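Local coordinates for protein salmonella typhimurium DB7155 bacteriophage DET7 tailspike (Bacteriophage, PDB 2V5I) that serves as the trimeric receptor-binding tailspike of phage Det7, with a beta-helical domain for binding and hydrolysis of host O-antigen, at residues 139-142 against 143-147; 263-267 against 268-272; 294-297 against 298-302. All blocks are in the same frame, centred on the assembly; numbering follows the deposited sequence.

In the fold
The three contacts come one after another along a single chain, on loops that leave the parallel beta-helix. Contact 1, on the short helix 141-144, belongs to the long excursion between strands 98-99 and 156-161. Contact 2 is the small hairpin of strands 264-265 and 268-269, between strands 258-260 and 276-278; contact 3 starts the long loop from strand 290-291 to strand 323-330. The centres of contacts 2 and 3 lie about 11 Å apart and their residues touch, whereas contact 1 is about 30 and 27 Å from them, centre to centre. The Arg271-Asp295 salt bridge and the probable Ser264-Glu301 hydrogen bond join loops from successive turns, while the helical excursion stands apart.

Contact 1 of 3, residues 139-142 against 143-147; sequences PGLE and ALLPQ
Leu144 N stands above the flat Leu141 carbonyl group, 60° out of its plane. The resulting hydrogen bond, Leu144 N to Leu141 O at 2.9 Å, is bent, with an angle of 144° at the hydrogen. It spans three residues and closes the single, weakly bonded helical turn 141-144. This turn lies in the long excursion between strands 98-99 and 156-161 of the beta-helix, a region that probably corresponds to the dorsal fin of the P22 tailspike. The same Leu141 O is lined by hydrocarbon: Leu144 CB at 3.5 Å and Leu145 CG at 3.7 Å.

One residue earlier, the carbonyl oxygen of Gly140 is met by side chains. Leu144 CG rests 3.5 Å from Gly140 O, and Ala143 CB approaches that oxygen more loosely at 4.0 Å. Gly140 itself enters the turn with a positive phi.

On the side facing helix 132-137, two buried leucines four residues apart cross at a slant. Leu141 swings CG opposite its own backbone N (chi1 179°), which brings its branch beside Leu145. Trp135 of helix 132-137 touches both leucines and also Glu142; Leu120 and Pro130 pack on Leu145, while Ala117 of helix 113-117 lies against Leu141 and Leu144. Glu142 holds an extended chain on the exposed side, and its carbonyl oxygen accepts a hydrogen bond from Lys150 NZ, tying this turn to helix 147-150. Between the crossed leucines the closest approach is Leu141 CG to Leu145 CD1, 4.0 Å, with Leu141 CD1 only slightly farther, 4.1 Å from Leu145 CG.

Contact 2 of 3, residues 263-267 against 268-272; sequences GSVGG and GTARN
Gly263 and Ala270 close the open end of a tight beta hairpin: Ala270 N gives its hydrogen to Gly263 O at 2.8 Å, in the carbonyl plane. Nearer the tip, Val265 N meets Gly268 O at 2.9 Å, nearly head-on to the carbonyl (168°), while the return bond from Gly268 N to Val265 O is weak at 3.4 Å. Gly266 and Gly267, with positive phi, form the corners of a type I' turn. Val265 CG2 rests 3.8 Å from Ala270 CB.

One face of the Arg271 guanidinium is covered by Gly263, whose CA lies 3.5 Å above the plane, toward the rim. With CG opposite the carbonyl carbon (chi1 -60°) and the chain extended from CG to NE, the group is carried back to Gly263 and Thr269. Thr269 OG1 accepts from Arg271 N (3.2 Å), an ST turn, and from Arg271 NH1 (3.1 Å), almost in the guanidinium plane. A water bridges Arg271 NH1 to Ser264 OG.

Farther out, Asp295 forms a salt bridge with Arg271 NE, Asp307 bonds Thr269 OG1, and Glu301 bonds Ser264 OG. In the chain the hairpin connects strand 258-260 to strand 276-278; backbone bonds from Gly263 to Ser294 and from Ala270 to Arg234 join it to loops of adjacent beta-helix turns.

Contact 3 of 3, residues 294-297 against 298-302; sequences SDPG and MAPEP
Leading up to the touch between Pro296 and Pro300, the chain leaves strand 290-291 through two buried polar residues. Ser294 bonds through its backbone N to Asp340 OD1 and through OG to Asn320 ND2. Asp295 follows, its backbone N held by Asp340 OD2; its own OD2 has two partners, a salt bridge with Arg304 NH2 and a hydrogen bond from His316 N.

Pro296 opens the turn that comes next. Its CB bond points toward residues 298-302, and CG comes 4.1 Å from CD of Pro300, a light apolar touch in which the two rings lie askew. On the same residue, Pro296 O accepts a weak hydrogen bond from Ala299 N, 3.3 Å away and bent to 142° at the hydrogen. Pro296 to Ala299 form a type I beta turn at the surface of the long loop that runs from strand 290-291 to strand 323-330, outside the wall of the parallel beta-helix.

Gly297 is the first corner and Met298 the second. The CB bond of Met298 points away from residues 294-297, though CB itself lies 3.7 Å from Gly297 C; beyond it the thioether chain is bent at chi2 and chi3. After these two corners Ala299 takes positive phi and psi (44°/61°), in the left-handed region, and Pro300 follows beside the Pro296 ring. Ala299 CB ends up 4.1 Å from Gly297 O and 4.2 Å from Pro296 O.

Contact 1 of 3, residues 139-142 against 143-147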
ATOM      1  N   PRO A 139     -26.535  26.122  -0.614  1.00 22.02           N
ATOM      2  CA  PRO A 139     -27.501  27.062  -0.017  1.00 22.56           C
ATOM      3  C   PRO A 139     -28.176  27.956  -1.044  1.00 20.16           C
ATOM      4  O   PRO A 139     -27.519  28.587  -1.879  1.00 21.47           O
ATOM      5  CB  PRO A 139     -26.654  27.905   0.935  1.00 24.59           C
ATOM      6  CG  PRO A 139     -25.349  27.195   1.074  1.00 25.95           C
ATOM      7  CD  PRO A 139     -25.202  26.195   0.002  1.00 23.91           C
ATOM      8  N   GLY A 140     -29.503  27.992  -0.943  1.00 20.69           N
ATOM      9  CA  GLY A 140     -30.389  28.702  -1.854  1.00 21.08           C
ATOM     10  C   GLY A 140     -31.145  27.783  -2.801  1.00 21.23           C
ATOM     11  O   GLY A 140     -32.099  28.209  -3.468  1.00 20.05           O
ATOM     12  N   LEU A 141     -30.668  26.544  -2.936  1.00 20.08           N
ATOM     13  CA  LEU A 141     -31.244  25.636  -3.926  1.00 18.35           C
ATOM     14  C   LEU A 141     -32.691  25.281  -3.585  1.00 17.13           C
ATOM     15  O   LEU A 141     -33.534  25.126  -4.494  1.00 17.92           O
ATOM     16  CB  LEU A 141     -30.377  24.360  -4.039  1.00 18.18           C
ATOM     17  CG  LEU A 141     -30.884  23.330  -5.031  1.00 17.23           C
ATOM     18  CD1 LEU A 141     -30.881  23.835  -6.477  1.00 18.93           C
ATOM     19  CD2 LEU A 141     -30.079  22.021  -4.869  1.00 18.87           C
ATOM     20  N   GLU A 142     -32.980  25.141  -2.297  1.00 16.43           N
ATOM     21  CA  GLU A 142     -34.261  24.691  -1.838  1.00 16.53           C
ATOM     22  C   GLU A 142     -35.389  25.618  -2.396  1.00 17.91           C
ATOM     23  O   GLU A 142     -36.446  25.140  -2.852  1.00 18.54           O
ATOM     24  CB  GLU A 142     -34.299  24.650  -0.311  1.00 17.30           C
ATOM     25  CG  GLU A 142     -35.582  24.071   0.244  1.00 19.74           C
ATOM     26  CD  GLU A 142     -35.642  23.983   1.757  1.00 19.62           C
ATOM     27  OE1 GLU A 142     -34.782  24.577   2.436  1.00 25.03           O
ATOM     28  OE2 GLU A 142     -36.527  23.273   2.281  1.00 22.52           O
ATOM     29  N   ALA A 143     -35.147  26.930  -2.346  1.00 19.19           N
ATOM     30  CA  ALA A 143     -36.124  27.904  -2.864  1.00 20.69           C
ATOM     31  C   ALA A 143     -36.276  27.896  -4.374  1.00 21.67           C
ATOM     32  O   ALA A 143     -37.268  28.431  -4.890  1.00 23.19           O
ATOM     33  CB  ALA A 143     -35.748  29.304  -2.411  1.00 20.45           C
ATOM     34  N   LEU A 144     -35.314  27.326  -5.108  1.00 20.28           N
ATOM     35  CA  LEU A 144     -35.332  27.356  -6.564  1.00 21.27           C
ATOM     36  C   LEU A 144     -36.020  26.166  -7.226  1.00 20.90           C
ATOM     37  O   LEU A 144     -36.222  26.175  -8.450  1.00 22.34           O
ATOM     38  CB  LEU A 144     -33.910  27.418  -7.083  1.00 21.59           C
ATOM     39  CG  LEU A 144     -33.208  28.730  -6.741  1.00 26.17           C
ATOM     40  CD1 LEU A 144     -31.798  28.700  -7.283  1.00 25.60           C
ATOM     41  CD2 LEU A 144     -33.981  29.933  -7.314  1.00 27.27           C
ATOM     42  N   LEU A 145     -36.379  25.159  -6.440  1.00 17.32           N
ATOM     43  CA  LEU A 145     -36.993  23.960  -6.959  1.00 17.06           C
ATOM     44  C   LEU A 145     -38.460  23.835  -6.545  1.00 17.85           C
ATOM     45  O   LEU A 145     -38.826  24.147  -5.403  1.00 18.28           O
ATOM     46  CB  LEU A 145     -36.227  22.718  -6.469  1.00 17.11           C
ATOM     47  CG  LEU A 145     -34.771  22.640  -6.882  1.00 19.14           C
ATOM     48  CD1 LEU A 145     -34.119  21.400  -6.265  1.00 18.30           C
ATOM     49  CD2 LEU A 145     -34.637  22.615  -8.370  1.00 18.63           C
ATOM     50  N   PRO A 146     -39.326  23.315  -7.441  1.00 18.11           N
ATOM     51  CA  PRO A 146     -40.729  23.147  -7.062  1.00 17.65           C
ATOM     52  C   PRO A 146     -40.988  21.997  -6.105  1.00 17.52           C
ATOM     53  O   PRO A 146     -40.176  21.073  -5.979  1.00 15.75           O
ATOM     54  CB  PRO A 146     -41.441  22.935  -8.399  1.00 19.61           C
ATOM     55  CG  PRO A 146     -40.408  22.396  -9.293  1.00 19.74           C
ATOM     56  CD  PRO A 146     -39.049  22.815  -8.787  1.00 19.75           C
ATOM     57  N   GLN A 147     -42.091  22.069  -5.376  1.00 17.08           N
ATOM     58  CA  GLN A 147     -42.401  21.097  -4.341  1.00 17.63           C
ATOM     59  C   GLN A 147     -42.449  19.651  -4.866  1.00 17.60           C
ATOM     60  O   GLN A 147     -42.039  18.728  -4.184  1.00 18.17           O
ATOM     61  CB  GLN A 147     -43.701  21.466  -3.618  1.00 18.64           C
ATOM     62  CG  GLN A 147     -43.882  20.745  -2.302  1.00 19.49           C
ATOM     63  CD  GLN A 147     -42.797  21.129  -1.304  1.00 22.78           C
ATOM     64  OE1 GLN A 147     -42.477  22.310  -1.123  1.00 27.11           O
ATOM     65  NE2 GLN A 147     -42.194  20.127  -0.682  1.00 24.94           N
TER

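Contact 2 of 3, residues 263-267 against 268-272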
ATOM      1  N   GLY A 263     -25.866   7.577  14.982  1.00 12.18           N
ATOM      2  CA  GLY A 263     -27.009   7.845  15.844  1.00 12.25           C
ATOM      3  C   GLY A 263     -28.071   6.766  15.863  1.00 11.55           C
ATOM      4  O   GLY A 263     -27.797   5.572  15.688  1.00 10.67           O
ATOM      5  N   SER A 264     -29.330   7.203  15.902  1.00 13.12           N
ATOM      6  CA  SER A 264     -30.512   6.337  16.033  1.00 12.04           C
ATOM      7  C   SER A 264     -31.412   6.429  14.811  1.00 13.98           C
ATOM      8  O   SER A 264     -31.450   7.439  14.133  1.00 14.57           O
ATOM      9  CB  SER A 264     -31.349   6.797  17.236  1.00 12.89           C
ATOM     10  OG  SER A 264     -30.658   6.620  18.428  1.00 18.04           O
ATOM     11  N   VAL A 265     -32.112   5.325  14.534  1.00 13.37           N
ATOM     12  CA  VAL A 265     -33.193   5.291  13.524  1.00 13.56           C
ATOM     13  C   VAL A 265     -34.329   4.569  14.194  1.00 16.30           C
ATOM     14  O   VAL A 265     -34.137   3.516  14.762  1.00 16.03           O
ATOM     15  CB  VAL A 265     -32.775   4.574  12.232  1.00 14.15           C
ATOM     16  CG1 VAL A 265     -33.961   4.437  11.271  1.00 16.16           C
ATOM     17  CG2 VAL A 265     -31.714   5.360  11.543  1.00 14.87           C
ATOM     18  N   GLY A 266     -35.533   5.138  14.152  1.00 17.71           N
ATOM     19  CA  GLY A 266     -36.690   4.468  14.769  1.00 19.03           C
ATOM     20  C   GLY A 266     -36.587   4.290  16.277  1.00 18.72           C
ATOM     21  O   GLY A 266     -37.218   3.388  16.855  1.00 21.51           O
ATOM     22  N   GLY A 267     -35.828   5.157  16.941  1.00 19.19           N
ATOM     23  CA  GLY A 267     -35.677   5.107  18.390  1.00 17.99           C
ATOM     24  C   GLY A 267     -34.628   4.192  18.987  1.00 18.97           C
ATOM     25  O   GLY A 267     -34.530   4.081  20.204  1.00 20.15           O
ATOM     26  N   GLY A 268     -33.851   3.501  18.144  1.00 14.01           N
ATOM     27  CA  GLY A 268     -32.773   2.579  18.610  1.00 11.90           C
ATOM     28  C   GLY A 268     -31.547   2.787  17.712  1.00 12.18           C
ATOM     29  O   GLY A 268     -31.613   3.424  16.677  1.00 12.41           O
ATOM     30  N   THR A 269     -30.420   2.303  18.185  1.00 10.94           N
ATOM     31  CA  THR A 269     -29.168   2.628  17.534  1.00  9.66           C
ATOM     32  C   THR A 269     -29.094   2.070  16.112  1.00  8.56           C
ATOM     33  O   THR A 269     -29.579   0.987  15.839  1.00  9.27           O
ATOM     34  CB  THR A 269     -27.966   2.064  18.350  1.00  7.55           C
ATOM     35  OG1 THR A 269     -26.751   2.611  17.841  1.00 10.36           O
ATOM     36  CG2 THR A 269     -27.853   0.548  18.312  1.00 12.60           C
ATOM     37  N   ALA A 270     -28.420   2.834  15.236  1.00  8.45           N
ATOM     38  CA  ALA A 270     -28.112   2.437  13.854  1.00 10.27           C
ATOM     39  C   ALA A 270     -26.594   2.313  13.639  1.00  7.98           C
ATOM     40  O   ALA A 270     -26.126   2.119  12.513  1.00  8.05           O
ATOM     41  CB  ALA A 270     -28.659   3.461  12.885  1.00  9.78           C
ATOM     42  N   ARG A 271     -25.833   2.347  14.742  1.00  6.87           N
ATOM     43  CA  ARG A 271     -24.409   2.400  14.725  1.00  6.25           C
ATOM     44  C   ARG A 271     -23.780   1.034  14.322  1.00  6.65           C
ATOM     45  O   ARG A 271     -24.471   0.029  14.276  1.00  8.97           O
ATOM     46  CB  ARG A 271     -23.834   2.885  16.050  1.00  7.57           C
ATOM     47  CG  ARG A 271     -24.292   4.304  16.447  1.00  7.70           C
ATOM     48  CD  ARG A 271     -23.829   4.591  17.837  1.00  9.48           C
ATOM     49  NE  ARG A 271     -24.124   5.944  18.280  1.00 10.05           N
ATOM     50  CZ  ARG A 271     -25.304   6.342  18.746  1.00 13.55           C
ATOM     51  NH1 ARG A 271     -26.320   5.478  18.871  1.00 11.20           N
ATOM     52  NH2 ARG A 271     -25.466   7.622  19.125  1.00 12.20           N
ATOM     53  N   ASN A 272     -22.453   1.035  14.099  1.00  7.18           N
ATOM     54  CA  ASN A 272     -21.780  -0.141  13.558  1.00  7.77           C
ATOM     55  C   ASN A 272     -20.417  -0.273  14.252  1.00  7.53           C
ATOM     56  O   ASN A 272     -19.783   0.726  14.576  1.00  9.08           O
ATOM     57  CB  ASN A 272     -21.557   0.009  12.071  1.00  8.55           C
ATOM     58  CG  ASN A 272     -22.844   0.237  11.343  1.00  7.64           C
ATOM     59  OD1 ASN A 272     -23.525  -0.709  10.988  1.00  9.56           O
ATOM     60  ND2 ASN A 272     -23.207   1.516  11.182  1.00  7.93           N
TER
HETATM   61  O   HOH W   1     -28.941   5.024  19.927  1.00 16.66           O

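Contact 3 of 3, residues 294-297 against 298-302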
ATOM      1  N   SER A 294     -19.589   7.254  14.278  1.00 10.00           N
ATOM      2  CA  SER A 294     -20.670   6.570  14.947  1.00  8.85           C
ATOM      3  C   SER A 294     -21.694   7.531  15.575  1.00 11.33           C
ATOM      4  O   SER A 294     -22.865   7.190  15.704  1.00 12.47           O
ATOM      5  CB  SER A 294     -20.074   5.759  16.086  1.00  9.92           C
ATOM      6  OG  SER A 294     -19.263   4.688  15.605  1.00 12.80           O
ATOM      7  N   ASP A 295     -21.226   8.685  16.040  1.00 11.28           N
ATOM      8  CA  ASP A 295     -22.073   9.632  16.713  1.00 10.54           C
ATOM      9  C   ASP A 295     -22.353  10.865  15.852  1.00 11.19           C
ATOM     10  O   ASP A 295     -21.422  11.429  15.276  1.00 14.11           O
ATOM     11  CB  ASP A 295     -21.469  10.020  18.098  1.00  9.36           C
ATOM     12  CG  ASP A 295     -21.530   8.931  19.125  1.00 11.05           C
ATOM     13  OD1 ASP A 295     -22.569   8.230  19.281  1.00 10.50           O
ATOM     14  OD2 ASP A 295     -20.467   8.724  19.824  1.00 10.77           O
ATOM     15  N   PRO A 296     -23.608  11.318  15.796  1.00 13.31           N
ATOM     16  CA  PRO A 296     -23.919  12.458  14.916  1.00 15.31           C
ATOM     17  C   PRO A 296     -23.466  13.800  15.460  1.00 16.83           C
ATOM     18  O   PRO A 296     -23.502  14.034  16.688  1.00 18.54           O
ATOM     19  CB  PRO A 296     -25.436  12.465  14.857  1.00 15.91           C
ATOM     20  CG  PRO A 296     -25.865  11.838  16.062  1.00 15.83           C
ATOM     21  CD  PRO A 296     -24.798  10.845  16.517  1.00 13.11           C
ATOM     22  N   GLY A 297     -23.094  14.670  14.539  1.00 19.50           N
ATOM     23  CA  GLY A 297     -22.587  15.986  14.892  1.00 20.18           C
ATOM     24  C   GLY A 297     -23.601  16.820  15.656  1.00 20.85           C
ATOM     25  O   GLY A 297     -23.252  17.436  16.656  1.00 20.19           O
ATOM     26  N   MET A 298     -24.859  16.819  15.228  1.00 22.03           N
ATOM     27  CA  MET A 298     -25.867  17.692  15.881  1.00 24.39           C
ATOM     28  C   MET A 298     -26.346  17.234  17.262  1.00 24.40           C
ATOM     29  O   MET A 298     -27.024  17.994  17.967  1.00 26.88           O
ATOM     30  CB  MET A 298     -27.080  17.937  14.955  1.00 24.54           C
ATOM     31  CG  MET A 298     -27.731  19.390  15.084  1.00 31.58           C
ATOM     32  SD  MET A 298     -26.692  20.709  14.431  1.00 35.07           S
ATOM     33  CE  MET A 298     -27.334  21.120  12.814  1.00 37.84           C
ATOM     34  N   ALA A 299     -26.018  16.003  17.648  1.00 23.19           N
ATOM     35  CA  ALA A 299     -26.304  15.472  18.971  1.00 22.26           C
ATOM     36  C   ALA A 299     -27.699  15.765  19.512  1.00 22.78           C
ATOM     37  O   ALA A 299     -27.864  16.359  20.592  1.00 21.62           O
ATOM     38  CB  ALA A 299     -25.244  15.954  19.971  1.00 23.74           C
ATOM     39  N   PRO A 300     -28.723  15.282  18.808  1.00 20.89           N
ATOM     40  CA  PRO A 300     -30.082  15.562  19.232  1.00 20.85           C
ATOM     41  C   PRO A 300     -30.641  14.716  20.368  1.00 21.40           C
ATOM     42  O   PRO A 300     -31.823  14.898  20.692  1.00 22.14           O
ATOM     43  CB  PRO A 300     -30.878  15.285  17.970  1.00 20.98           C
ATOM     44  CG  PRO A 300     -30.155  14.124  17.374  1.00 20.41           C
ATOM     45  CD  PRO A 300     -28.678  14.453  17.590  1.00 21.96           C
ATOM     46  N   GLU A 301     -29.874  13.770  20.929  1.00 18.35           N
ATOM     47  CA  GLU A 301     -30.310  13.047  22.139  1.00 19.09           C
ATOM     48  C   GLU A 301     -29.113  12.903  23.064  1.00 18.80           C
ATOM     49  O   GLU A 301     -27.986  12.903  22.601  1.00 19.98           O
ATOM     50  CB  GLU A 301     -30.927  11.657  21.845  1.00 22.64           C
ATOM     51  CG  GLU A 301     -30.403  11.026  20.600  1.00 24.21           C
ATOM     52  CD  GLU A 301     -30.942   9.645  20.242  1.00 26.80           C
ATOM     53  OE1 GLU A 301     -31.961   9.138  20.791  1.00 23.54           O
ATOM     54  OE2 GLU A 301     -30.271   9.039  19.373  1.00 22.26           O
ATOM     55  N   PRO A 302     -29.368  12.805  24.361  1.00 19.15           N
ATOM     56  CA  PRO A 302     -28.286  12.803  25.359  1.00 19.28           C
ATOM     57  C   PRO A 302     -27.676  11.445  25.665  1.00 19.16           C
ATOM     58  O   PRO A 302     -26.663  11.381  26.387  1.00 17.80           O
ATOM     59  CB  PRO A 302     -28.996  13.333  26.609  1.00 20.80           C
ATOM     60  CG  PRO A 302     -30.362  12.818  26.506  1.00 20.34           C
ATOM     61  CD  PRO A 302     -30.696  12.816  25.014  1.00 21.97           C
TER